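Local coordinates for protein transglutaminase elicitor (Phytophthora sojae, PDB 3TW5) that acts as a transglutaminase, a glutamine-to-amine acyltransferase, and is an elicitor probably recognised by plant innate immunity as a pathogen-associated molecular pattern, at residues S278-T283 and K297-Q302; F152-L157 and Y284-L289. The protein carries 1 engineered substitution. One frame throughout, in Å; residues are numbered along the deposited sequence.

Residues 152-157, at the start of helix 154-167, form the first side of contact 2, and the chain passes through four strands of the large antiparallel sheet before the other side appears. Strand 269-280, the last of them, supplies 278-283, the first side of contact 1. Loop 284-289 follows at once and closes contact 2, spanning 126 intervening residues; 297-302 closes contact 1 over 13. The two closures cross, since 284-289 lies inside the excursion that contact 1 closes and 152-157 outside it, so the segments alternate. Contact 1 joins neighbouring strands of the sheet, whereas contact 2 anchors their connection to a helix. They meet where Phe298 packs on Thr285 and Leu289, and Thr283 reaches Met155.

Contact 1 of 2, residues S278-T283 and K297-Q302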
ATOM      1  N   SER A 278     -10.022   3.130  -5.035  1.00 37.54           N
ATOM      2  CA  SER A 278      -9.057   3.161  -6.131  1.00 37.90           C
ATOM      3  C   SER A 278      -7.630   3.260  -5.606  1.00 37.98           C
ATOM      4  O   SER A 278      -7.306   4.170  -4.843  1.00 38.14           O
ATOM      5  CB  SER A 278      -9.355   4.323  -7.080  1.00 37.88           C
ATOM      6  OG  SER A 278     -10.716   4.316  -7.475  1.00 38.45           O
ATOM      7  N   TRP A 279      -6.784   2.323  -6.020  1.00 38.16           N
ATOM      8  CA  TRP A 279      -5.401   2.289  -5.564  1.00 38.30           C
ATOM      9  C   TRP A 279      -4.409   2.103  -6.702  1.00 38.65           C
ATOM     10  O   TRP A 279      -4.782   1.718  -7.812  1.00 38.73           O
ATOM     11  CB  TRP A 279      -5.209   1.194  -4.516  1.00 38.09           C
ATOM     12  CG  TRP A 279      -5.478  -0.184  -5.019  1.00 37.78           C
ATOM     13  CD1 TRP A 279      -4.602  -1.007  -5.660  1.00 37.78           C
ATOM     14  CD2 TRP A 279      -6.706  -0.913  -4.908  1.00 37.78           C
ATOM     15  NE1 TRP A 279      -5.204  -2.205  -5.957  1.00 37.72           N
ATOM     16  CE2 TRP A 279      -6.497  -2.174  -5.508  1.00 37.64           C
ATOM     17  CE3 TRP A 279      -7.964  -0.622  -4.359  1.00 37.80           C
ATOM     18  CZ2 TRP A 279      -7.497  -3.147  -5.579  1.00 37.63           C
ATOM     19  CZ3 TRP A 279      -8.960  -1.590  -4.429  1.00 37.79           C
ATOM     20  CH2 TRP A 279      -8.718  -2.838  -5.037  1.00 37.79           C
ATOM     21  N   ILE A 280      -3.142   2.370  -6.400  1.00 39.03           N
ATOM     22  CA  ILE A 280      -2.055   2.264  -7.363  1.00 39.37           C
ATOM     23  C   ILE A 280      -1.432   0.875  -7.272  1.00 39.78           C
ATOM     24  O   ILE A 280      -1.253   0.350  -6.176  1.00 39.83           O
ATOM     25  CB  ILE A 280      -0.972   3.333  -7.086  1.00 39.20           C
ATOM     26  CG1 ILE A 280      -1.603   4.706  -6.806  1.00 39.17           C
ATOM     27  CG2 ILE A 280       0.031   3.398  -8.224  1.00 39.28           C
ATOM     28  CD1 ILE A 280      -2.477   5.275  -7.926  1.00 39.30           C
ATOM     29  N   TYR A 281      -1.114   0.279  -8.420  1.00 40.42           N
ATOM     30  CA  TYR A 281      -0.447  -1.026  -8.427  1.00 41.17           C
ATOM     31  C   TYR A 281       0.981  -0.997  -8.994  1.00 41.43           C
ATOM     32  O   TYR A 281       1.407   0.001  -9.576  1.00 41.43           O
ATOM     33  CB  TYR A 281      -1.324  -2.125  -9.054  1.00 41.35           C
ATOM     34  CG  TYR A 281      -1.559  -2.032 -10.548  1.00 42.03           C
ATOM     35  CD1 TYR A 281      -0.786  -2.777 -11.440  1.00 42.43           C
ATOM     36  CD2 TYR A 281      -2.574  -1.228 -11.069  1.00 42.27           C
ATOM     37  CE1 TYR A 281      -1.005  -2.713 -12.816  1.00 42.82           C
ATOM     38  CE2 TYR A 281      -2.804  -1.156 -12.443  1.00 42.74           C
ATOM     39  CZ  TYR A 281      -2.013  -1.899 -13.311  1.00 42.93           C
ATOM     40  OH  TYR A 281      -2.231  -1.831 -14.671  1.00 43.25           O
ATOM     41  N   GLU A 282       1.700  -2.105  -8.815  1.00 41.86           N
ATOM     42  CA  GLU A 282       3.134  -2.197  -9.105  1.00 42.26           C
ATOM     43  C   GLU A 282       3.487  -2.166 -10.592  1.00 42.27           C
ATOM     44  O   GLU A 282       2.760  -2.715 -11.425  1.00 42.38           O
ATOM     45  CB  GLU A 282       3.721  -3.464  -8.466  1.00 42.46           C
ATOM     46  CG  GLU A 282       3.723  -3.472  -6.931  1.00 43.32           C
ATOM     47  CD  GLU A 282       2.390  -3.894  -6.308  1.00 43.95           C
ATOM     48  OE1 GLU A 282       1.420  -4.173  -7.048  1.00 44.21           O
ATOM     49  OE2 GLU A 282       2.314  -3.945  -5.061  1.00 44.49           O
ATOM     50  N   THR A 283       4.611  -1.522 -10.905  1.00 42.24           N
ATOM     51  CA  THR A 283       5.170  -1.484 -12.262  1.00 42.24           C
ATOM     52  C   THR A 283       6.651  -1.100 -12.252  1.00 42.23           C
ATOM     53  O   THR A 283       7.112  -0.403 -11.350  1.00 42.33           O
ATOM     54  CB  THR A 283       4.396  -0.508 -13.195  1.00 42.28           C
ATOM     55  OG1 THR A 283       4.948  -0.563 -14.519  1.00 42.18           O
ATOM     56  CG2 THR A 283       4.466   0.924 -12.679  1.00 42.03           C
ATOM     57  N   LYS A 297      -2.735   4.560 -16.010  1.00 45.33           N
ATOM     58  CA  LYS A 297      -2.496   3.184 -16.466  1.00 45.20           C
ATOM     59  C   LYS A 297      -2.287   2.222 -15.301  1.00 44.74           C
ATOM     60  O   LYS A 297      -2.553   1.021 -15.417  1.00 44.64           O
ATOM     61  CB  LYS A 297      -1.278   3.119 -17.394  1.00 45.51           C
ATOM     62  CG  LYS A 297      -1.454   3.824 -18.734  1.00 46.47           C
ATOM     63  CD  LYS A 297      -0.144   3.864 -19.518  1.00 47.43           C
ATOM     64  CE  LYS A 297      -0.235   4.835 -20.692  1.00 47.98           C
ATOM     65  NZ  LYS A 297       1.083   5.010 -21.374  1.00 48.52           N
ATOM     66  N   PHE A 298      -1.814   2.765 -14.182  1.00 44.19           N
ATOM     67  CA  PHE A 298      -1.462   1.963 -13.016  1.00 43.53           C
ATOM     68  C   PHE A 298      -2.387   2.229 -11.830  1.00 43.29           C
ATOM     69  O   PHE A 298      -2.037   1.961 -10.679  1.00 43.26           O
ATOM     70  CB  PHE A 298       0.010   2.179 -12.658  1.00 43.39           C
ATOM     71  CG  PHE A 298       0.932   2.073 -13.839  1.00 43.07           C
ATOM     72  CD1 PHE A 298       1.164   0.841 -14.448  1.00 42.91           C
ATOM     73  CD2 PHE A 298       1.548   3.205 -14.357  1.00 42.86           C
ATOM     74  CE1 PHE A 298       2.007   0.738 -15.553  1.00 42.79           C
ATOM     75  CE2 PHE A 298       2.397   3.112 -15.458  1.00 42.78           C
ATOM     76  CZ  PHE A 298       2.628   1.875 -16.055  1.00 42.77           C
ATOM     77  N   THR A 299      -3.575   2.745 -12.133  1.00 42.88           N
ATOM     78  CA  THR A 299      -4.636   2.894 -11.147  1.00 42.51           C
ATOM     79  C   THR A 299      -5.703   1.822 -11.382  1.00 42.37           C
ATOM     80  O   THR A 299      -6.246   1.697 -12.483  1.00 42.47           O
ATOM     81  CB  THR A 299      -5.272   4.296 -11.211  1.00 42.48           C
ATOM     82  OG1 THR A 299      -4.241   5.291 -11.194  1.00 42.33           O
ATOM     83  CG2 THR A 299      -6.207   4.519 -10.032  1.00 42.44           C
ATOM     84  N   THR A 300      -5.978   1.038 -10.346  1.00 42.07           N
ATOM     85  CA  THR A 300      -7.015   0.010 -10.394  1.00 41.79           C
ATOM     86  C   THR A 300      -7.995   0.217  -9.234  1.00 41.68           C
ATOM     87  O   THR A 300      -7.866   1.181  -8.480  1.00 41.80           O
ATOM     88  CB  THR A 300      -6.406  -1.420 -10.394  1.00 41.79           C
ATOM     89  OG1 THR A 300      -7.451  -2.397 -10.464  1.00 41.75           O
ATOM     90  CG2 THR A 300      -5.566  -1.664  -9.148  1.00 41.70           C
ATOM     91  N   GLY A 301      -8.975  -0.669  -9.095  1.00 41.44           N
ATOM     92  CA  GLY A 301      -9.954  -0.533  -8.026  1.00 41.27           C
ATOM     93  C   GLY A 301     -10.873  -1.722  -7.841  1.00 41.23           C
ATOM     94  O   GLY A 301     -10.746  -2.737  -8.526  1.00 41.43           O
ATOM     95  N   GLN A 302     -11.801  -1.586  -6.901  1.00 41.11           N
ATOM     96  CA  GLN A 302     -12.766  -2.634  -6.596  1.00 41.03           C
ATOM     97  C   GLN A 302     -14.045  -2.036  -6.027  1.00 40.75           C
ATOM     98  O   GLN A 302     -14.005  -1.058  -5.275  1.00 40.72           O
ATOM     99  CB  GLN A 302     -12.171  -3.633  -5.603  1.00 41.19           C
ATOM    100  CG  GLN A 302     -12.976  -4.907  -5.446  1.00 42.00           C
ATOM    101  CD  GLN A 302     -12.165  -6.030  -4.840  1.00 42.79           C
ATOM    102  OE1 GLN A 302     -11.743  -5.959  -3.683  1.00 43.46           O
ATOM    103  NE2 GLN A 302     -11.942  -7.082  -5.621  1.00 43.18           N
TER
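Trp279 and Thr300 face each other as a hydrogen-bonded pair of antiparallel strands, 269-280 and 299-310, flanked by the non-hydrogen-bonded pairs Ser278-Gly301 and Ile280-Thr299. Trp279 N donates to Thr300 O at 2.9 Å, and Thr300 N returns a straighter bond to Trp279 O, 166° at the hydrogen. Tyr281 N to Phe298 O, 3.0 Å, carries the ladder past the end of the first strand.

Trp279 and Thr300 share one face of the sheet. CG of Trp279 stands between the backbone N and the carbonyl carbon (chi1 62°), while the indole reaches over the partner strand: Gly301 CA lies under the six-membered ring, 4.0 Å from its centroid, in a CH-pi contact. The side chain that glycine lacks would stand on the opposite face, close to Ser278 OG. Gln302 CB meets the indole at its edge, 3.6 Å from CH2, and Thr300 CG2 reaches both NE1 of Trp279 and CD2 of Tyr281, the methyl of a beta-branched residue bridging two aromatic rings.

Ser278, Ile280 and Thr299 occupy the other face, where Ile280 CD1 comes 3.7 Å from Thr299 OG1. That hydroxyl is hydrogen-bonded to Arg236 NH1 and Ile295 O, so its polarity is met while the isoleucine packs beside it.

Beyond the paired strands, Phe298 is held between two aliphatic groups: Thr283 CG2 sits 3.7 Å from the ring centroid, over the face, and CB of Lys297 covers the opposite face. Thr283 OG1 is hydrogen-bonded to Thr285 OG1. Strand 269-280 also bonds to strand 232-246 through Ser278 and Ile280, so the whole is an antiparallel strand pair within the large sheet whose connection is a long excursion carrying helix 289-292, not a tight hairpin turn.

Contact 2 of 2, residues F152-L157 and Y284-L289; sequences FQPMDL and YTDGGL
Asp286 reaches Gln153 and Met155 from a distant loop and supplies acceptors at the N-terminal end of helix 154-167, whose N-cap is Gln153. Both oxygens of its carboxylate accept hydrogen bonds. OD1 accepts Met155 N at 2.9 Å, the donor lying on the syn side but 33° out of the carboxylate plane. Gly287 N adds a weak bond to the same oxygen from within the loop. OD2 takes Gln153 NE2 through its syn lone pair at 2.7 Å, with the amide and carboxylate planes 77° apart. CG of Asp286 is anti to its backbone N (chi1 -162°), which carries the carboxyl group over to the helix.

An acid suits this place because the first-turn N-H groups of a helix have no acceptor within it. Pro154 suits the first turn for the complementary reason: it has no N-H to satisfy, and its CD rests 3.4 Å from Asp286 OD1. Gln153 N, at the N-cap, donates to Asp156 OD2; Asp156 is further engaged by Lys63, in a salt bridge, and by Trp53 NE1. Gln153 O receives Leu157 N in the first helical turn.

Gly287 has a positive phi, readily adopted by glycine, as the loop turns toward helix 289-292. There Gly288 centres an inverse gamma turn and its O accepts from Ser292 OG. On the apolar side, Pro40 touches both Met155 and Tyr284. The flexible, unbranched Met155, bent at chi2, crosses Tyr284 obliquely, and its terminal methyl CE lies 3.7 Å from Tyr284 CD1.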
ATOM      1  N   PHE A 152      21.300   8.013 -12.059  1.00 46.15           N
ATOM      2  CA  PHE A 152      20.190   7.387 -11.357  1.00 45.53           C
ATOM      3  C   PHE A 152      18.893   7.655 -12.103  1.00 45.15           C
ATOM      4  O   PHE A 152      18.509   8.809 -12.303  1.00 45.05           O
ATOM      5  CB  PHE A 152      20.079   7.925  -9.929  1.00 45.57           C
ATOM      6  CG  PHE A 152      21.176   7.463  -9.017  1.00 45.51           C
ATOM      7  CD1 PHE A 152      21.050   6.277  -8.301  1.00 45.43           C
ATOM      8  CD2 PHE A 152      22.333   8.219  -8.863  1.00 45.49           C
ATOM      9  CE1 PHE A 152      22.062   5.847  -7.452  1.00 45.29           C
ATOM     10  CE2 PHE A 152      23.348   7.798  -8.016  1.00 45.44           C
ATOM     11  CZ  PHE A 152      23.211   6.609  -7.309  1.00 45.45           C
ATOM     12  N   GLN A 153      18.228   6.585 -12.523  1.00 44.54           N
ATOM     13  CA  GLN A 153      16.926   6.699 -13.162  1.00 44.08           C
ATOM     14  C   GLN A 153      15.855   6.935 -12.097  1.00 43.70           C
ATOM     15  O   GLN A 153      16.033   6.528 -10.948  1.00 43.65           O
ATOM     16  CB  GLN A 153      16.617   5.437 -13.972  1.00 44.16           C
ATOM     17  CG  GLN A 153      17.582   5.168 -15.134  1.00 44.22           C
ATOM     18  CD  GLN A 153      17.574   6.262 -16.196  1.00 44.22           C
ATOM     19  OE1 GLN A 153      18.625   6.670 -16.686  1.00 44.24           O
ATOM     20  NE2 GLN A 153      16.388   6.738 -16.553  1.00 44.14           N
ATOM     21  N   PRO A 154      14.745   7.611 -12.463  1.00 43.35           N
ATOM     22  CA  PRO A 154      13.642   7.784 -11.515  1.00 42.98           C
ATOM     23  C   PRO A 154      13.254   6.469 -10.850  1.00 42.54           C
ATOM     24  O   PRO A 154      12.953   6.438  -9.656  1.00 42.56           O
ATOM     25  CB  PRO A 154      12.507   8.292 -12.404  1.00 42.93           C
ATOM     26  CG  PRO A 154      13.208   9.084 -13.444  1.00 43.15           C
ATOM     27  CD  PRO A 154      14.507   8.362 -13.711  1.00 43.33           C
ATOM     28  N   MET A 155      13.292   5.394 -11.627  1.00 42.00           N
ATOM     29  CA  MET A 155      13.001   4.059 -11.135  1.00 41.53           C
ATOM     30  C   MET A 155      14.029   3.567 -10.107  1.00 41.25           C
ATOM     31  O   MET A 155      13.659   2.947  -9.110  1.00 41.28           O
ATOM     32  CB  MET A 155      12.909   3.092 -12.311  1.00 41.50           C
ATOM     33  CG  MET A 155      12.389   1.735 -11.952  1.00 41.35           C
ATOM     34  SD  MET A 155      10.748   1.842 -11.236  1.00 41.76           S
ATOM     35  CE  MET A 155      10.513   0.122 -10.880  1.00 41.86           C
ATOM     36  N   ASP A 156      15.308   3.841 -10.357  1.00 40.76           N
ATOM     37  CA  ASP A 156      16.373   3.504  -9.413  1.00 40.28           C
ATOM     38  C   ASP A 156      16.128   4.177  -8.063  1.00 40.01           C
ATOM     39  O   ASP A 156      16.306   3.559  -7.009  1.00 39.92           O
ATOM     40  CB  ASP A 156      17.741   3.929  -9.955  1.00 40.39           C
ATOM     41  CG  ASP A 156      18.219   3.066 -11.112  1.00 40.46           C
ATOM     42  OD1 ASP A 156      18.092   1.824 -11.054  1.00 40.43           O
ATOM     43  OD2 ASP A 156      18.755   3.645 -12.081  1.00 40.91           O
ATOM     44  N   LEU A 157      15.713   5.443  -8.112  1.00 39.44           N
ATOM     45  CA  LEU A 157      15.420   6.219  -6.910  1.00 38.93           C
ATOM     46  C   LEU A 157      14.193   5.693  -6.172  1.00 38.70           C
ATOM     47  O   LEU A 157      14.151   5.716  -4.943  1.00 38.74           O
ATOM     48  CB  LEU A 157      15.257   7.703  -7.246  1.00 38.83           C
ATOM     49  CG  LEU A 157      16.463   8.398  -7.884  1.00 38.73           C
ATOM     50  CD1 LEU A 157      16.157   9.855  -8.142  1.00 38.49           C
ATOM     51  CD2 LEU A 157      17.713   8.266  -7.024  1.00 38.66           C
ATOM     52  N   TYR A 284       7.384  -1.551 -13.267  1.00 42.18           N
ATOM     53  CA  TYR A 284       8.795  -1.200 -13.414  1.00 41.95           C
ATOM     54  C   TYR A 284       9.014  -0.099 -14.459  1.00 42.04           C
ATOM     55  O   TYR A 284      10.147   0.172 -14.866  1.00 41.93           O
ATOM     56  CB  TYR A 284       9.622  -2.441 -13.746  1.00 41.79           C
ATOM     57  CG  TYR A 284       9.683  -3.465 -12.633  1.00 41.73           C
ATOM     58  CD1 TYR A 284      10.762  -3.504 -11.754  1.00 41.58           C
ATOM     59  CD2 TYR A 284       8.665  -4.405 -12.467  1.00 41.76           C
ATOM     60  CE1 TYR A 284      10.826  -4.452 -10.736  1.00 41.57           C
ATOM     61  CE2 TYR A 284       8.719  -5.354 -11.451  1.00 41.66           C
ATOM     62  CZ  TYR A 284       9.800  -5.372 -10.591  1.00 41.60           C
ATOM     63  OH  TYR A 284       9.854  -6.311  -9.588  1.00 41.73           O
ATOM     64  N   THR A 285       7.924   0.539 -14.878  1.00 42.14           N
ATOM     65  CA  THR A 285       7.978   1.593 -15.888  1.00 42.25           C
ATOM     66  C   THR A 285       8.709   2.829 -15.360  1.00 42.39           C
ATOM     67  O   THR A 285       8.302   3.434 -14.363  1.00 42.46           O
ATOM     68  CB  THR A 285       6.564   1.971 -16.384  1.00 42.25           C
ATOM     69  OG1 THR A 285       5.856   0.783 -16.754  1.00 42.15           O
ATOM     70  CG2 THR A 285       6.639   2.906 -17.586  1.00 42.04           C
ATOM     71  N   ASP A 286       9.792   3.189 -16.042  1.00 42.56           N
ATOM     72  CA  ASP A 286      10.628   4.322 -15.647  1.00 42.67           C
ATOM     73  C   ASP A 286       9.969   5.659 -15.999  1.00 42.65           C
ATOM     74  O   ASP A 286       9.041   5.708 -16.811  1.00 42.73           O
ATOM     75  CB  ASP A 286      12.008   4.205 -16.309  1.00 42.76           C
ATOM     76  CG  ASP A 286      13.068   5.065 -15.633  1.00 43.12           C
ATOM     77  OD1 ASP A 286      12.827   5.571 -14.509  1.00 43.21           O
ATOM     78  OD2 ASP A 286      14.154   5.232 -16.234  1.00 43.31           O
ATOM     79  N   GLY A 287      10.445   6.732 -15.374  1.00 42.64           N
ATOM     80  CA  GLY A 287       9.948   8.077 -15.640  1.00 42.66           C
ATOM     81  C   GLY A 287       8.974   8.573 -14.591  1.00 42.79           C
ATOM     82  O   GLY A 287       8.517   7.805 -13.737  1.00 42.82           O
ATOM     83  N   GLY A 288       8.665   9.866 -14.655  1.00 42.83           N
ATOM     84  CA  GLY A 288       7.699  10.482 -13.753  1.00 43.09           C
ATOM     85  C   GLY A 288       6.280  10.213 -14.212  1.00 43.26           C
ATOM     86  O   GLY A 288       5.709  10.994 -14.974  1.00 43.24           O
ATOM     87  N   LEU A 289       5.717   9.106 -13.734  1.00 43.43           N
ATOM     88  CA  LEU A 289       4.398   8.634 -14.162  1.00 43.67           C
ATOM     89  C   LEU A 289       3.238   9.548 -13.760  1.00 43.91           C
ATOM     90  O   LEU A 289       2.223   9.601 -14.454  1.00 43.99           O
ATOM     91  CB  LEU A 289       4.147   7.217 -13.639  1.00 43.51           C
ATOM     92  CG  LEU A 289       5.187   6.133 -13.942  1.00 43.52           C
ATOM     93  CD1 LEU A 289       4.942   4.913 -13.073  1.00 43.37           C
ATOM     94  CD2 LEU A 289       5.202   5.745 -15.417  1.00 43.48           C
TER